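Local coordinates for BpsB (PgaB), Poly-beta-1,6-N-acetyl-D-glucosamine N-deacetylase (Bordetella bronchiseptica RB50, PDB 5BU6), which removes N-acetyl groups from poly-beta-1,6-N-acetyl-D-glucosamine as a family 4 carbohydrate esterase and is required for biofilm formation, at residues Ala190-Thr202 with Asn226-Leu238. The protein carries 5 engineered substitutions. Sequence-based numbering, arbitrary orientation.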
loop_
_atom_site.group_PDB
_atom_site.type_symbol
_atom_site.label_atom_id
_atom_site.label_comp_id
_atom_site.label_asym_id
_atom_site.label_seq_id
_atom_site.Cartn_x
_atom_site.Cartn_y
_atom_site.Cartn_z
ATOM N N ALA A 190 -2.391 24.815 -6.200
ATOM C CA ALA A 190 -1.868 24.380 -7.491
ATOM C C ALA A 190 -0.538 23.641 -7.343
ATOM O O ALA A 190 -0.362 22.575 -7.917
ATOM C CB ALA A 190 -1.711 25.562 -8.419
ATOM N N GLU A 191 0.391 24.208 -6.577
ATOM C CA GLU A 191 1.686 23.565 -6.317
ATOM C C GLU A 191 1.521 22.206 -5.643
ATOM O O GLU A 191 2.168 21.214 -6.017
ATOM C CB GLU A 191 2.567 24.467 -5.445
ATOM C CG GLU A 191 2.976 25.776 -6.098
ATOM C CD GLU A 191 3.662 26.727 -5.127
ATOM O OE1 GLU A 191 3.561 26.513 -3.901
ATOM O OE2 GLU A 191 4.306 27.690 -5.591
ATOM N N TYR A 192 0.650 22.163 -4.642
ATOM C CA TYR A 192 0.391 20.933 -3.904
ATOM C C TYR A 192 -0.170 19.833 -4.802
ATOM O O TYR A 192 0.334 18.708 -4.812
ATOM C CB TYR A 192 -0.572 21.230 -2.756
ATOM C CG TYR A 192 -1.163 20.027 -2.086
ATOM C CD1 TYR A 192 -0.357 19.027 -1.547
ATOM C CD2 TYR A 192 -2.537 19.908 -1.950
ATOM C CE1 TYR A 192 -0.922 17.919 -0.916
ATOM C CE2 TYR A 192 -3.103 18.831 -1.322
ATOM C CZ TYR A 192 -2.299 17.836 -0.807
ATOM O OH TYR A 192 -2.896 16.774 -0.175
ATOM N N ARG A 193 -1.203 20.167 -5.570
ATOM C CA ARG A 193 -1.807 19.208 -6.494
ATOM C C ARG A 193 -0.781 18.693 -7.486
ATOM O O ARG A 193 -0.703 17.487 -7.737
ATOM C CB ARG A 193 -2.981 19.854 -7.246
ATOM C CG ARG A 193 -4.272 19.893 -6.459
ATOM C CD ARG A 193 -5.379 20.661 -7.207
ATOM N NE ARG A 193 -6.671 20.411 -6.583
ATOM C CZ ARG A 193 -7.514 19.457 -6.969
ATOM N NH1 ARG A 193 -7.207 18.676 -7.997
ATOM N NH2 ARG A 193 -8.667 19.293 -6.332
ATOM N N ALA A 194 0.004 19.613 -8.041
ATOM C CA ALA A 194 1.049 19.269 -9.012
ATOM C C ALA A 194 2.069 18.281 -8.435
ATOM O O ALA A 194 2.442 17.301 -9.091
ATOM C CB ALA A 194 1.746 20.521 -9.496
ATOM N N ARG A 195 2.524 18.534 -7.209
ATOM C CA ARG A 195 3.491 17.638 -6.581
ATOM C C ARG A 195 2.907 16.237 -6.422
ATOM O O ARG A 195 3.539 15.249 -6.818
ATOM C CB ARG A 195 3.949 18.199 -5.226
ATOM C CG ARG A 195 4.936 17.314 -4.456
ATOM C CD ARG A 195 5.519 18.045 -3.226
ATOM N NE ARG A 195 4.484 18.469 -2.276
ATOM C CZ ARG A 195 3.913 17.661 -1.385
ATOM N NH1 ARG A 195 4.281 16.392 -1.308
ATOM N NH2 ARG A 195 2.981 18.122 -0.563
ATOM N N VAL A 196 1.704 16.130 -5.863
ATOM C CA VAL A 196 1.103 14.813 -5.679
ATOM C C VAL A 196 0.813 14.133 -7.023
ATOM O O VAL A 196 1.052 12.935 -7.173
ATOM C CB VAL A 196 -0.195 14.881 -4.863
ATOM C CG1 VAL A 196 -0.841 13.524 -4.794
ATOM C CG2 VAL A 196 0.086 15.428 -3.459
ATOM N N ARG A 197 0.309 14.889 -8.001
ATOM C CA ARG A 197 0.063 14.308 -9.328
ATOM C C ARG A 197 1.309 13.726 -9.985
ATOM O O ARG A 197 1.297 12.592 -10.448
ATOM C CB ARG A 197 -0.541 15.340 -10.279
ATOM C CG ARG A 197 -1.237 14.691 -11.466
ATOM C CD ARG A 197 -1.753 15.733 -12.441
ATOM N NE ARG A 197 -2.844 16.532 -11.891
ATOM C CZ ARG A 197 -2.712 17.776 -11.440
ATOM N NH1 ARG A 197 -1.528 18.368 -11.465
ATOM N NH2 ARG A 197 -3.767 18.432 -10.966
ATOM N N GLN A 198 2.376 14.517 -10.030
ATOM C CA GLN A 198 3.633 14.071 -10.615
ATOM C C GLN A 198 4.169 12.846 -9.893
ATOM O O GLN A 198 4.668 11.923 -10.530
ATOM C CB GLN A 198 4.668 15.200 -10.585
ATOM C CG GLN A 198 6.000 14.854 -11.230
ATOM C CD GLN A 198 5.961 14.907 -12.750
ATOM O OE1 GLN A 198 5.366 14.046 -13.401
ATOM N NE2 GLN A 198 6.608 15.918 -13.321
ATOM N N ASP A 199 4.044 12.828 -8.568
ATOM C CA ASP A 199 4.445 11.662 -7.786
ATOM C C ASP A 199 3.713 10.397 -8.232
ATOM O O ASP A 199 4.341 9.384 -8.515
ATOM C CB ASP A 199 4.191 11.896 -6.301
ATOM C CG ASP A 199 4.786 10.804 -5.437
ATOM O OD1 ASP A 199 4.156 9.726 -5.330
ATOM O OD2 ASP A 199 5.884 11.022 -4.875
ATOM N N LEU A 200 2.383 10.451 -8.290
ATOM C CA LEU A 200 1.626 9.260 -8.662
ATOM C C LEU A 200 1.936 8.844 -10.098
ATOM O O LEU A 200 2.073 7.651 -10.389
ATOM C CB LEU A 200 0.117 9.498 -8.488
ATOM C CG LEU A 200 -0.308 9.819 -7.055
ATOM C CD1 LEU A 200 -1.817 9.982 -6.928
ATOM C CD2 LEU A 200 0.203 8.753 -6.110
ATOM N N LYS A 201 2.020 9.827 -10.996
ATOM C CA LYS A 201 2.309 9.563 -12.403
ATOM C C LYS A 201 3.672 8.879 -12.550
ATOM O O LYS A 201 3.817 7.899 -13.279
ATOM C CB LYS A 201 2.295 10.862 -13.218
ATOM C CG LYS A 201 2.338 10.650 -14.731
ATOM C CD LYS A 201 2.811 11.902 -15.474
ATOM C CE LYS A 201 2.088 13.168 -15.017
ATOM N NZ LYS A 201 0.686 13.272 -15.522
ATOM N N THR A 202 4.670 9.409 -11.857
ATOM C CA THR A 202 5.991 8.795 -11.858
ATOM C C THR A 202 5.973 7.339 -11.370
ATOM O O THR A 202 6.578 6.471 -12.008
ATOM C CB THR A 202 6.980 9.627 -11.012
ATOM O OG1 THR A 202 7.060 10.946 -11.556
ATOM C CG2 THR A 202 8.384 9.013 -11.026
ATOM N N ASN A 226 -6.841 12.918 0.956
ATOM C CA ASN A 226 -7.947 13.848 1.123
ATOM C C ASN A 226 -8.647 14.057 -0.205
ATOM O O ASN A 226 -8.372 13.350 -1.174
ATOM C CB ASN A 226 -7.466 15.185 1.706
ATOM C CG ASN A 226 -6.326 15.809 0.904
ATOM O OD1 ASN A 226 -6.365 15.866 -0.324
ATOM N ND2 ASN A 226 -5.305 16.291 1.610
ATOM N N ARG A 227 -9.552 15.024 -0.242
ATOM C CA ARG A 227 -10.300 15.344 -1.448
ATOM C C ARG A 227 -9.373 15.620 -2.630
ATOM O O ARG A 227 -9.587 15.117 -3.736
ATOM C CB ARG A 227 -11.197 16.557 -1.188
ATOM C CG ARG A 227 -12.618 16.392 -1.664
ATOM C CD ARG A 227 -12.665 16.347 -3.176
ATOM N NE ARG A 227 -14.024 16.198 -3.682
ATOM C CZ ARG A 227 -14.349 16.275 -4.967
ATOM N NH1 ARG A 227 -13.411 16.504 -5.877
ATOM N NH2 ARG A 227 -15.612 16.125 -5.342
ATOM N N ASP A 228 -8.345 16.426 -2.389
ATOM C CA ASP A 228 -7.418 16.812 -3.452
ATOM C C ASP A 228 -6.606 15.622 -3.975
ATOM O O ASP A 228 -6.416 15.485 -5.180
ATOM C CB ASP A 228 -6.477 17.917 -2.967
ATOM C CG ASP A 228 -7.202 19.240 -2.729
ATOM O OD1 ASP A 228 -8.098 19.589 -3.530
ATOM O OD2 ASP A 228 -6.875 19.930 -1.736
ATOM N N THR A 229 -6.126 14.760 -3.080
ATOM C CA THR A 229 -5.325 13.640 -3.540
ATOM C C THR A 229 -6.187 12.614 -4.271
ATOM O O THR A 229 -5.709 11.966 -5.193
ATOM C CB THR A 229 -4.559 12.938 -2.388
ATOM O OG1 THR A 229 -5.478 12.267 -1.523
ATOM C CG2 THR A 229 -3.769 13.941 -1.584
ATOM N N ASP A 230 -7.444 12.461 -3.869
ATOM C CA ASP A 230 -8.313 11.494 -4.537
ATOM C C ASP A 230 -8.631 11.967 -5.951
ATOM O O ASP A 230 -8.678 11.174 -6.890
ATOM C CB ASP A 230 -9.593 11.266 -3.735
ATOM C CG ASP A 230 -9.318 10.570 -2.397
ATOM O OD1 ASP A 230 -8.221 9.988 -2.254
ATOM O OD2 ASP A 230 -10.177 10.614 -1.496
ATOM N N GLN A 231 -8.813 13.269 -6.102
ATOM C CA GLN A 231 -9.115 13.848 -7.407
ATOM C C GLN A 231 -7.921 13.709 -8.347
ATOM O O GLN A 231 -8.057 13.375 -9.517
ATOM C CB GLN A 231 -9.496 15.313 -7.250
ATOM C CG GLN A 231 -9.921 15.970 -8.539
ATOM C CD GLN A 231 -10.136 17.457 -8.361
ATOM O OE1 GLN A 231 -10.469 17.919 -7.265
ATOM N NE2 GLN A 231 -9.932 18.222 -9.431
ATOM N N VAL A 232 -6.739 13.957 -7.807
ATOM C CA VAL A 232 -5.512 13.863 -8.564
ATOM C C VAL A 232 -5.195 12.405 -8.939
ATOM O O VAL A 232 -4.745 12.125 -10.042
ATOM C CB VAL A 232 -4.351 14.485 -7.755
ATOM C CG1 VAL A 232 -3.058 13.863 -8.116
ATOM C CG2 VAL A 232 -4.325 15.993 -7.948
ATOM N N ALA A 233 -5.435 11.476 -8.020
ATOM C CA ALA A 233 -5.259 10.052 -8.321
ATOM C C ALA A 233 -6.156 9.652 -9.497
ATOM O O ALA A 233 -5.742 8.907 -10.382
ATOM C CB ALA A 233 -5.572 9.208 -7.095
ATOM N N ALA A 234 -7.384 10.149 -9.492
ATOM C CA ALA A 234 -8.328 9.892 -10.583
ATOM C C ALA A 234 -7.814 10.421 -11.924
ATOM O O ALA A 234 -7.993 9.780 -12.959
ATOM C CB ALA A 234 -9.665 10.503 -10.272
ATOM N N GLU A 235 -7.164 11.582 -11.897
ATOM C CA GLU A 235 -6.636 12.185 -13.121
ATOM C C GLU A 235 -5.554 11.318 -13.742
ATOM O O GLU A 235 -5.441 11.257 -14.962
ATOM C CB GLU A 235 -6.076 13.589 -12.858
ATOM C CG GLU A 235 -7.120 14.625 -12.482
ATOM C CD GLU A 235 -6.500 15.892 -11.926
ATOM O OE1 GLU A 235 -5.271 16.068 -12.061
ATOM O OE2 GLU A 235 -7.243 16.705 -11.342
ATOM N N VAL A 236 -4.756 10.644 -12.916
ATOM C CA VAL A 236 -3.699 9.807 -13.475
ATOM C C VAL A 236 -4.160 8.359 -13.655
ATOM O O VAL A 236 -3.355 7.493 -13.985
ATOM C CB VAL A 236 -2.420 9.834 -12.619
ATOM C CG1 VAL A 236 -1.893 11.254 -12.513
ATOM C CG2 VAL A 236 -2.683 9.264 -11.258
ATOM N N GLY A 237 -5.454 8.108 -13.454
ATOM C CA GLY A 237 -6.030 6.793 -13.725
ATOM C C GLY A 237 -5.954 5.767 -12.601
ATOM O O GLY A 237 -6.084 4.559 -12.829
ATOM N N LEU A 238 -5.742 6.235 -11.379
ATOM C CA LEU A 238 -5.689 5.340 -10.234
ATOM C C LEU A 238 -6.989 5.431 -9.454
ATOM O O LEU A 238 -7.039 6.082 -8.410
ATOM C CB LEU A 238 -4.500 5.685 -9.347
ATOM C CG LEU A 238 -3.139 5.591 -10.026
ATOM C CD1 LEU A 238 -2.036 5.899 -9.030
ATOM C CD2 LEU A 238 -2.936 4.222 -10.664
#
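Arg197 and Glu235 form a salt bridge, with Arg197 NE 2.5 Å from Glu235 OE1. Arg197 NH2 adds a weak bond to the same oxygen, at the guanidinium edge. The arginine chain bends at chi3 (-68°) to turn this edge to the carboxylate. Arg193 extends across to the other helix, where its NH2 bonds Gln231 OE1 (2.5 Å). Both lengths are doubtful, being very short. Arg193 NH2 also makes a salt bridge to Asp228 OD1 (2.9 Å), though its hydrogen bond is weak. A long salt bridge from Arg193 NH1 to Glu235 OE2 joins Arg193, Arg197, Asp228 and Glu235 into one network. At the other end, Asn226 ND2 donates to Tyr192 OH (3.0 Å), which also bonds Ala174 O. Asn226 OD1 accepts from Thr229 N, and Thr229 OG1 from Asn226 N, a capping box that starts helix 227-235. Beneath the charged groups, Val232 fits as a knob among Arg193, Val196, Arg197 and Leu200. Val232 CG1 lies 3.4 Å from Arg197 CA. Leu200 CD1 packs on Ala233 CB (3.8 Å), and Leu200 CB meets Val236 and Leu238. A Schellman motif with Gly237 at C-prime ends the shorter helix. The two helical segments cross at -44°, packing part of helix 189-211 against helix 227-235. Asp199 accepts hydrogen bonds from His156 N and Asn157 N, in the loop between strands 149-153 and 161-163 that carries nickel ligands His154 and His159.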